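Fe(2+) transporter FeoB (Legionella pneumophila, PDB 3IBY) probably transports ferrous iron across the bacterial inner membrane as part of a GTP-driven uptake system, and is represented here by its cytosolic portion. Local coordinates at residues A[5-10]-A[77-82]; A[95-100]-A[248-253]; A[178-183]-A[203-208]. All coordinates share one frame; numbering follows the deposited sequence.

Contact 1. Residues A[5-10]-A[77-82]; sequences LLIGNP and QSVIDL
L5 and I7 of strand 3-8 meet V79 near the end of helix 70-81, and L5 also meets L82 just after it, a strand-to-helix packing inside the P-loop GTPase fold of the G domain. Alternate residues of a strand face the same side, and both L5 and I7 direct their CB toward the helix. They share V79: its CG1 lies 3.6 Å from CD1 of I7 and 4.0 Å from CD1 of L5, one methyl touching the terminal methyls of both strand residues. The V79 torsion (chi1 -64°) puts CG1 anti to the carbonyl carbon and beside the backbone N, and this is the methyl that meets the strand. No hydrogen bond crosses this interface.

What positions the two strand residues lies just behind. L5 and I7 are held by backbone hydrogen bonds with I88 of strand 86-92, the next strand of the sheet, and I7 also packs on L102 and L106 of helix 96-106. Beyond I7 the strand runs into G8, N9 and P10, which belong to the predicted GTP-binding loop. L82 has already left helical geometry, yet its backbone N still bonds S78 O at 2.9 Å, and its CD1 stands 3.7 Å from CD2 of L5.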
loop_
_atom_site.group_PDB
_atom_site.type_symbol
_atom_site.label_atom_id
_atom_site.label_comp_id
_atom_site.label_asym_id
_atom_site.label_seq_id
_atom_site.Cartn_x
_atom_site.Cartn_y
_atom_site.Cartn_z
ATOM N N LEU A 5 3.603 9.120 3.567
ATOM C CA LEU A 5 2.262 9.000 2.985
ATOM C C LEU A 5 1.432 8.051 3.863
ATOM O O LEU A 5 1.953 7.035 4.326
ATOM C CB LEU A 5 2.304 8.407 1.582
ATOM C CG LEU A 5 3.164 9.073 0.544
ATOM C CD1 LEU A 5 3.059 8.302 -0.815
ATOM C CD2 LEU A 5 2.776 10.542 0.420
ATOM N N LEU A 6 0.153 8.387 4.068
ATOM C CA LEU A 6 -0.789 7.503 4.789
ATOM C C LEU A 6 -1.825 6.898 3.808
ATOM O O LEU A 6 -2.567 7.613 3.121
ATOM C CB LEU A 6 -1.460 8.293 5.919
ATOM C CG LEU A 6 -2.386 7.638 6.940
ATOM C CD1 LEU A 6 -1.656 6.610 7.857
ATOM C CD2 LEU A 6 -3.091 8.799 7.750
ATOM N N ILE A 7 -1.835 5.570 3.730
ATOM C CA ILE A 7 -2.573 4.842 2.696
ATOM C C ILE A 7 -3.363 3.677 3.258
ATOM O O ILE A 7 -2.871 2.941 4.127
ATOM C CB ILE A 7 -1.609 4.204 1.650
ATOM C CG1 ILE A 7 -0.433 5.140 1.374
ATOM C CG2 ILE A 7 -2.355 3.852 0.384
ATOM C CD1 ILE A 7 0.298 4.872 0.071
ATOM N N GLY A 8 -4.558 3.469 2.717
ATOM C CA GLY A 8 -5.324 2.244 2.999
ATOM C C GLY A 8 -6.563 2.089 2.128
ATOM O O GLY A 8 -6.752 2.782 1.140
ATOM N N ASN A 9 -7.383 1.119 2.482
ATOM C CA ASN A 9 -8.707 0.996 1.949
ATOM C C ASN A 9 -9.552 2.103 2.583
ATOM O O ASN A 9 -9.187 2.602 3.619
ATOM C CB ASN A 9 -9.268 -0.365 2.327
ATOM C CG ASN A 9 -8.754 -1.461 1.470
ATOM O OD1 ASN A 9 -7.586 -1.535 1.176
ATOM N ND2 ASN A 9 -9.644 -2.350 1.065
ATOM N N PRO A 10 -10.713 2.433 1.990
ATOM C CA PRO A 10 -11.705 3.356 2.560
ATOM C C PRO A 10 -12.180 2.908 3.910
ATOM O O PRO A 10 -12.108 1.730 4.208
ATOM C CB PRO A 10 -12.893 3.239 1.596
ATOM C CG PRO A 10 -12.350 2.696 0.356
ATOM C CD PRO A 10 -11.248 1.766 0.793
ATOM N N GLN A 77 -1.544 7.842 -8.502
ATOM C CA GLN A 77 -0.465 8.679 -8.990
ATOM C C GLN A 77 0.409 9.346 -7.936
ATOM O O GLN A 77 1.536 9.738 -8.255
ATOM C CB GLN A 77 -0.927 9.696 -10.048
ATOM C CG GLN A 77 -1.863 10.780 -9.604
ATOM C CD GLN A 77 -2.910 11.096 -10.689
ATOM O OE1 GLN A 77 -4.101 11.237 -10.393
ATOM N NE2 GLN A 77 -2.471 11.164 -11.951
ATOM N N SER A 78 -0.055 9.457 -6.697
ATOM C CA SER A 78 0.735 10.133 -5.680
ATOM C C SER A 78 1.918 9.270 -5.242
ATOM O O SER A 78 2.987 9.795 -4.990
ATOM C CB SER A 78 -0.113 10.508 -4.464
ATOM O OG SER A 78 -1.253 11.308 -4.780
ATOM N N VAL A 79 1.727 7.952 -5.155
ATOM C CA VAL A 79 2.815 7.036 -4.788
ATOM C C VAL A 79 3.891 6.963 -5.853
ATOM O O VAL A 79 4.905 6.358 -5.634
ATOM C CB VAL A 79 2.340 5.603 -4.479
ATOM C CG1 VAL A 79 1.419 5.565 -3.259
ATOM C CG2 VAL A 79 1.657 4.984 -5.680
ATOM N N ILE A 80 3.677 7.558 -7.018
ATOM C CA ILE A 80 4.772 7.750 -7.936
ATOM C C ILE A 80 5.168 9.251 -8.003
ATOM O O ILE A 80 6.351 9.565 -8.095
ATOM C CB ILE A 80 4.506 7.033 -9.326
ATOM C CG1 ILE A 80 3.737 7.913 -10.325
ATOM C CG2 ILE A 80 3.768 5.703 -9.156
ATOM C CD1 ILE A 80 4.589 8.475 -11.481
ATOM N N ASP A 81 4.195 10.163 -7.889
ATOM C CA ASP A 81 4.412 11.633 -8.121
ATOM C C ASP A 81 5.136 12.325 -6.990
ATOM O O ASP A 81 5.872 13.260 -7.196
ATOM C CB ASP A 81 3.074 12.399 -8.258
ATOM C CG ASP A 81 2.419 12.257 -9.631
ATOM O OD1 ASP A 81 3.001 11.656 -10.582
ATOM O OD2 ASP A 81 1.267 12.748 -9.738
ATOM N N LEU A 82 4.843 11.904 -5.773
ATOM C CA LEU A 82 5.299 12.638 -4.615
ATOM C C LEU A 82 6.668 12.152 -4.147
ATOM O O LEU A 82 7.123 11.045 -4.410
ATOM C CB LEU A 82 4.287 12.559 -3.453
ATOM C CG LEU A 82 2.891 13.240 -3.572
ATOM C CD1 LEU A 82 2.032 12.820 -2.391
ATOM C CD2 LEU A 82 2.866 14.836 -3.751
#

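Contact 2. Residues A[95-100]-A[248-253]; sequences HLERHL and EIVTLV
V250 and E97 make the central meeting of two helices that come from different domains: helix 96-106 of the G domain and the carboxy-terminal part of helix 234-253, the long last helix of the helical region. The short segments run 142° apart in direction, their axes approach to 9.9 Å, and the CA atoms of E97 and V250 are 6.1 Å from each other.

The apolar packing turns on V250. Its CG2 is set down on the stem of E97, 3.6 Å from the CB and close also to the CA and CG, with the two side chains crossing at about a right angle. The same methyl faces the branch ends of two leucines one turn apart, lying 4.3 Å from CD2 of L96 and equally far from CD1 of L100, so a single valine sits among three residues of the opposing helix. Two further apolar contacts flank it: L96 CD2 reaches V253 CG1 at 4.1 Å, again nearly at a right angle, and L100 CD1 makes a longer approach to I249 CG2.

Polar interactions lie at the margin, and none joins the two segments directly. E97 has CG anti to the backbone N (chi1 -169°) and an extended chain beyond it, which carries the carboxylate past V250; there OE1 is hydrogen-bonded to ND1 of H247, one turn earlier on the same long helix. The glutamate thus offers its methylenes to the valine and its carboxylate oxygen OE1 to the histidine.

Around this pairing, L96 and L100 also rest on I91 of strand 86-92, while I249 packs on L135 and L138 and V253 on K134, all of helix 132-139; the end of the long helix therefore packs against two helices of the G domain.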
loop_
_atom_site.group_PDB
_atom_site.type_symbol
_atom_site.label_atom_id
_atom_site.label_comp_id
_atom_site.label_asym_id
_atom_site.label_seq_id
_atom_site.Cartn_x
_atom_site.Cartn_y
_atom_site.Cartn_z
ATOM N N HIS A 95 -10.782 -6.858 8.323
ATOM C CA HIS A 95 -10.943 -7.186 6.910
ATOM C C HIS A 95 -9.582 -7.294 6.344
ATOM O O HIS A 95 -9.278 -6.631 5.348
ATOM C CB HIS A 95 -11.737 -6.108 6.174
ATOM C CG HIS A 95 -13.126 -5.943 6.693
ATOM N ND1 HIS A 95 -13.516 -4.839 7.413
ATOM C CD2 HIS A 95 -14.199 -6.770 6.659
ATOM C CE1 HIS A 95 -14.790 -4.960 7.744
ATOM N NE2 HIS A 95 -15.226 -6.123 7.303
ATOM N N LEU A 96 -8.774 -8.117 7.007
ATOM C CA LEU A 96 -7.372 -8.295 6.724
ATOM C C LEU A 96 -7.164 -8.737 5.298
ATOM O O LEU A 96 -6.430 -8.111 4.559
ATOM C CB LEU A 96 -6.790 -9.328 7.689
ATOM C CG LEU A 96 -5.272 -9.415 7.747
ATOM C CD1 LEU A 96 -4.688 -8.061 8.212
ATOM C CD2 LEU A 96 -4.829 -10.610 8.619
ATOM N N GLU A 97 -7.837 -9.785 4.882
ATOM C CA GLU A 97 -7.570 -10.338 3.577
ATOM C C GLU A 97 -7.810 -9.339 2.442
ATOM O O GLU A 97 -7.002 -9.275 1.473
ATOM C CB GLU A 97 -8.394 -11.584 3.352
ATOM C CG GLU A 97 -7.951 -12.340 2.129
ATOM C CD GLU A 97 -8.511 -13.750 2.076
ATOM O OE1 GLU A 97 -8.241 -14.454 1.081
ATOM O OE2 GLU A 97 -9.222 -14.141 3.017
ATOM N N ARG A 98 -8.890 -8.556 2.540
ATOM C CA ARG A 98 -9.143 -7.542 1.504
ATOM C C ARG A 98 -8.046 -6.485 1.592
ATOM O O ARG A 98 -7.432 -6.120 0.578
ATOM C CB ARG A 98 -10.518 -6.902 1.625
ATOM C CG ARG A 98 -10.701 -5.676 0.752
ATOM C CD ARG A 98 -12.185 -5.146 0.647
ATOM N NE ARG A 98 -12.151 -3.693 0.387
ATOM C CZ ARG A 98 -12.846 -3.008 -0.533
ATOM N NH1 ARG A 98 -13.768 -3.563 -1.301
ATOM N NH2 ARG A 98 -12.631 -1.705 -0.641
ATOM N N HIS A 99 -7.749 -6.055 2.808
ATOM C CA HIS A 99 -6.927 -4.874 3.005
ATOM C C HIS A 99 -5.494 -5.101 2.604
ATOM O O HIS A 99 -4.809 -4.165 2.220
ATOM C CB HIS A 99 -7.022 -4.376 4.434
ATOM C CG HIS A 99 -8.223 -3.534 4.697
ATOM N ND1 HIS A 99 -9.427 -3.732 4.054
ATOM C CD2 HIS A 99 -8.410 -2.490 5.537
ATOM C CE1 HIS A 99 -10.309 -2.848 4.495
ATOM N NE2 HIS A 99 -9.712 -2.077 5.387
ATOM N N LEU A 100 -5.035 -6.346 2.661
ATOM C CA LEU A 100 -3.680 -6.684 2.242
ATOM C C LEU A 100 -3.505 -6.733 0.716
ATOM O O LEU A 100 -2.384 -6.913 0.200
ATOM C CB LEU A 100 -3.313 -8.041 2.805
ATOM C CG LEU A 100 -3.030 -8.033 4.289
ATOM C CD1 LEU A 100 -2.871 -9.464 4.772
ATOM C CD2 LEU A 100 -1.795 -7.214 4.552
ATOM N N GLU A 248 -3.297 -17.231 1.611
ATOM C CA GLU A 248 -2.422 -18.097 2.361
ATOM C C GLU A 248 -1.861 -17.390 3.610
ATOM O O GLU A 248 -1.807 -17.994 4.662
ATOM C CB GLU A 248 -1.355 -18.743 1.433
ATOM C CG GLU A 248 0.056 -18.823 1.956
ATOM C CD GLU A 248 1.049 -19.257 0.868
ATOM O OE1 GLU A 248 2.267 -19.182 1.147
ATOM O OE2 GLU A 248 0.622 -19.646 -0.263
ATOM N N ILE A 249 -1.502 -16.120 3.529
ATOM C CA ILE A 249 -1.003 -15.413 4.723
ATOM C C ILE A 249 -2.083 -15.260 5.777
ATOM O O ILE A 249 -1.800 -15.326 6.980
ATOM C CB ILE A 249 -0.449 -13.996 4.385
ATOM C CG1 ILE A 249 0.943 -14.117 3.778
ATOM C CG2 ILE A 249 -0.410 -13.071 5.632
ATOM C CD1 ILE A 249 1.236 -13.033 2.764
ATOM N N VAL A 250 -3.321 -15.048 5.332
ATOM C CA VAL A 250 -4.434 -14.828 6.253
ATOM C C VAL A 250 -4.700 -16.117 7.026
ATOM O O VAL A 250 -4.758 -16.113 8.257
ATOM C CB VAL A 250 -5.695 -14.297 5.518
ATOM C CG1 VAL A 250 -6.874 -14.277 6.438
ATOM C CG2 VAL A 250 -5.468 -12.862 4.986
ATOM N N THR A 251 -4.779 -17.231 6.306
ATOM C CA THR A 251 -4.971 -18.563 6.918
ATOM C C THR A 251 -3.871 -18.958 7.970
ATOM O O THR A 251 -4.128 -19.717 8.875
ATOM C CB THR A 251 -5.124 -19.647 5.806
ATOM O OG1 THR A 251 -4.128 -19.435 4.810
ATOM C CG2 THR A 251 -6.478 -19.554 5.092
ATOM N N LEU A 252 -2.665 -18.420 7.855
ATOM C CA LEU A 252 -1.593 -18.621 8.847
ATOM C C LEU A 252 -1.687 -17.702 10.086
ATOM O O LEU A 252 -1.132 -17.992 11.142
ATOM C CB LEU A 252 -0.230 -18.385 8.173
ATOM C CG LEU A 252 0.209 -19.382 7.093
ATOM C CD1 LEU A 252 1.349 -18.844 6.262
ATOM C CD2 LEU A 252 0.593 -20.679 7.744
ATOM N N VAL A 253 -2.383 -16.588 9.952
ATOM C CA VAL A 253 -2.294 -15.534 10.943
ATOM C C VAL A 253 -3.634 -15.270 11.639
ATOM O O VAL A 253 -3.676 -14.773 12.767
ATOM C CB VAL A 253 -1.740 -14.235 10.282
ATOM C CG1 VAL A 253 -2.418 -12.986 10.859
ATOM C CG2 VAL A 253 -0.218 -14.174 10.417
#

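Contact 3. Residues A[178-183]-A[203-208]; sequences AAQQIL and FSRRLA
R205 and L183 bring together helices 197-209 and 177-193 in the helical domain that follows the G domain, and the arginine can be followed from root to tip. Its CB lies 3.6 Å above the guanidinium plane of R206, its neighbour in sequence, offset toward the rim. The chain then bends at chi2 (62°), and its end comes nearer the other helix although its CB points away from it. At the flat end, L183 CD1 lies over one face of the guanidinium, 4.1 Å from CZ and at much the same range from NE and NH2, displaced from the centre toward the rim. The two side chains cross at about a right angle.

No hydrogen bond crosses between the segments. NH1 makes one within its own helix, donating to S204 OG at 2.9 Å with an N-H...O angle of 153°, the oxygen lying in the guanidinium plane; across the contact NH1 also lies near the carbonyl oxygen and CB of L183. S204 OG is itself hydrogen-bonded to Y201 O, and Y201 also makes a cation-pi interaction with R205. NH2 comes nearest Q180, whose OE1 stays 3.8 Å away, with amide and guanidinium planes 40° apart.

Beside the arginine the contact is largely apolar, although L183 CD2 also comes near S204 O. L183 and A208 both touch L238 of helix 234-253, which makes this a junction of three helices. There the same leucine branch, CD2, is modelled 3.3 Å from A208 CB, a separation short for two methyls and perhaps imprecise.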
loop_
_atom_site.group_PDB
_atom_site.type_symbol
_atom_site.label_atom_id
_atom_site.label_comp_id
_atom_site.label_asym_id
_atom_site.label_seq_id
_atom_site.Cartn_x
_atom_site.Cartn_y
_atom_site.Cartn_z
ATOM N N ALA A 178 4.043 -18.971 -18.492
ATOM C CA ALA A 178 3.644 -18.102 -19.595
ATOM C C ALA A 178 3.529 -16.681 -19.088
ATOM O O ALA A 178 4.058 -15.761 -19.694
ATOM C CB ALA A 178 2.295 -18.559 -20.163
ATOM N N ALA A 179 2.842 -16.542 -17.957
ATOM C CA ALA A 179 2.611 -15.255 -17.315
ATOM C C ALA A 179 3.892 -14.654 -16.714
ATOM O O ALA A 179 4.124 -13.434 -16.813
ATOM C CB ALA A 179 1.517 -15.376 -16.242
ATOM N N GLN A 180 4.732 -15.482 -16.100
ATOM C CA GLN A 180 5.956 -14.941 -15.520
ATOM C C GLN A 180 6.852 -14.429 -16.652
ATOM O O GLN A 180 7.428 -13.356 -16.580
ATOM C CB GLN A 180 6.647 -15.982 -14.629
ATOM C CG GLN A 180 7.647 -15.381 -13.603
ATOM C CD GLN A 180 7.000 -14.420 -12.539
ATOM O OE1 GLN A 180 7.381 -13.228 -12.433
ATOM N NE2 GLN A 180 6.034 -14.948 -11.746
ATOM N N GLN A 181 6.916 -15.200 -17.722
ATOM C CA GLN A 181 7.640 -14.799 -18.903
ATOM C C GLN A 181 7.237 -13.365 -19.325
ATOM O O GLN A 181 8.101 -12.521 -19.563
ATOM C CB GLN A 181 7.389 -15.826 -20.023
ATOM C CG GLN A 181 8.447 -15.878 -21.150
ATOM C CD GLN A 181 7.990 -15.256 -22.489
ATOM O OE1 GLN A 181 6.788 -15.008 -22.724
ATOM N NE2 GLN A 181 8.960 -15.031 -23.385
ATOM N N ILE A 182 5.933 -13.082 -19.383
ATOM C CA ILE A 182 5.436 -11.802 -19.911
ATOM C C ILE A 182 5.810 -10.648 -18.997
ATOM O O ILE A 182 6.213 -9.602 -19.470
ATOM C CB ILE A 182 3.885 -11.793 -20.108
ATOM C CG1 ILE A 182 3.470 -12.742 -21.223
ATOM C CG2 ILE A 182 3.378 -10.370 -20.461
ATOM C CD1 ILE A 182 1.969 -13.002 -21.296
ATOM N N LEU A 183 5.651 -10.842 -17.692
ATOM C CA LEU A 183 6.034 -9.831 -16.722
ATOM C C LEU A 183 7.549 -9.564 -16.740
ATOM O O LEU A 183 7.974 -8.411 -16.540
ATOM C CB LEU A 183 5.593 -10.219 -15.304
ATOM C CG LEU A 183 4.110 -10.225 -14.874
ATOM C CD1 LEU A 183 4.011 -10.856 -13.493
ATOM C CD2 LEU A 183 3.417 -8.825 -14.863
ATOM N N PHE A 203 5.900 -0.705 -12.094
ATOM C CA PHE A 203 5.094 -0.252 -13.208
ATOM C C PHE A 203 4.632 -1.408 -14.134
ATOM O O PHE A 203 3.550 -1.348 -14.748
ATOM C CB PHE A 203 5.916 0.779 -13.973
ATOM C CG PHE A 203 5.190 1.414 -15.103
ATOM C CD1 PHE A 203 3.811 1.621 -15.045
ATOM C CD2 PHE A 203 5.895 1.834 -16.238
ATOM C CE1 PHE A 203 3.148 2.233 -16.101
ATOM C CE2 PHE A 203 5.245 2.442 -17.296
ATOM C CZ PHE A 203 3.870 2.644 -17.238
ATOM N N SER A 204 5.446 -2.464 -14.194
ATOM C CA SER A 204 5.124 -3.681 -14.953
ATOM C C SER A 204 3.866 -4.404 -14.437
ATOM O O SER A 204 2.978 -4.815 -15.237
ATOM C CB SER A 204 6.337 -4.649 -14.987
ATOM O OG SER A 204 6.833 -4.938 -13.701
ATOM N N ARG A 205 3.798 -4.551 -13.111
ATOM C CA ARG A 205 2.638 -5.159 -12.458
ATOM C C ARG A 205 1.392 -4.349 -12.712
ATOM O O ARG A 205 0.344 -4.902 -12.999
ATOM C CB ARG A 205 2.868 -5.316 -10.960
ATOM C CG ARG A 205 3.604 -6.615 -10.558
ATOM C CD ARG A 205 4.971 -6.675 -11.151
ATOM N NE ARG A 205 5.608 -7.959 -10.958
ATOM C CZ ARG A 205 6.685 -8.353 -11.634
ATOM N NH1 ARG A 205 7.254 -7.566 -12.552
ATOM N NH2 ARG A 205 7.216 -9.531 -11.385
ATOM N N ARG A 206 1.501 -3.034 -12.656
ATOM C CA ARG A 206 0.341 -2.202 -12.913
ATOM C C ARG A 206 -0.169 -2.344 -14.357
ATOM O O ARG A 206 -1.383 -2.494 -14.612
ATOM C CB ARG A 206 0.660 -0.746 -12.546
ATOM C CG ARG A 206 0.333 -0.347 -11.096
ATOM C CD ARG A 206 -0.068 -1.530 -10.198
ATOM N NE ARG A 206 0.951 -1.791 -9.194
ATOM C CZ ARG A 206 1.099 -2.918 -8.519
ATOM N NH1 ARG A 206 0.344 -3.991 -8.725
ATOM N NH2 ARG A 206 2.050 -2.968 -7.616
ATOM N N LEU A 207 0.759 -2.281 -15.295
ATOM C CA LEU A 207 0.429 -2.532 -16.693
ATOM C C LEU A 207 -0.273 -3.882 -16.827
ATOM O O LEU A 207 -1.335 -3.985 -17.436
ATOM C CB LEU A 207 1.703 -2.520 -17.532
ATOM C CG LEU A 207 2.035 -1.256 -18.305
ATOM C CD1 LEU A 207 1.299 -0.058 -17.694
ATOM C CD2 LEU A 207 3.565 -1.062 -18.389
ATOM N N ALA A 208 0.329 -4.903 -16.225
ATOM C CA ALA A 208 -0.215 -6.260 -16.222
ATOM C C ALA A 208 -1.633 -6.275 -15.724
ATOM O O ALA A 208 -2.441 -7.070 -16.160
ATOM C CB ALA A 208 0.636 -7.160 -15.358
#

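How the contacts relate
All three contacts are buried, but they lie at different distances from the centre of the chain: contact 1 about 7 Å, contact 2 about 14 Å and contact 3 about 19 Å, measured centre to centre. Contact 1 is within the G domain and wholly aliphatic; contact 2 joins that domain to the long last helix and adds a glutamate whose stem packs at the centre and whose carboxylate turns to a neighbouring histidine; contact 3 belongs to the helical domain and includes a guanidinium. Helix 234-253 serves the last two, at opposite ends. Helix 96-106 connects the first two, packing behind I7 in one and carrying L96, E97 and L100 in the other, while Y202 of helix 197-209 touches V79.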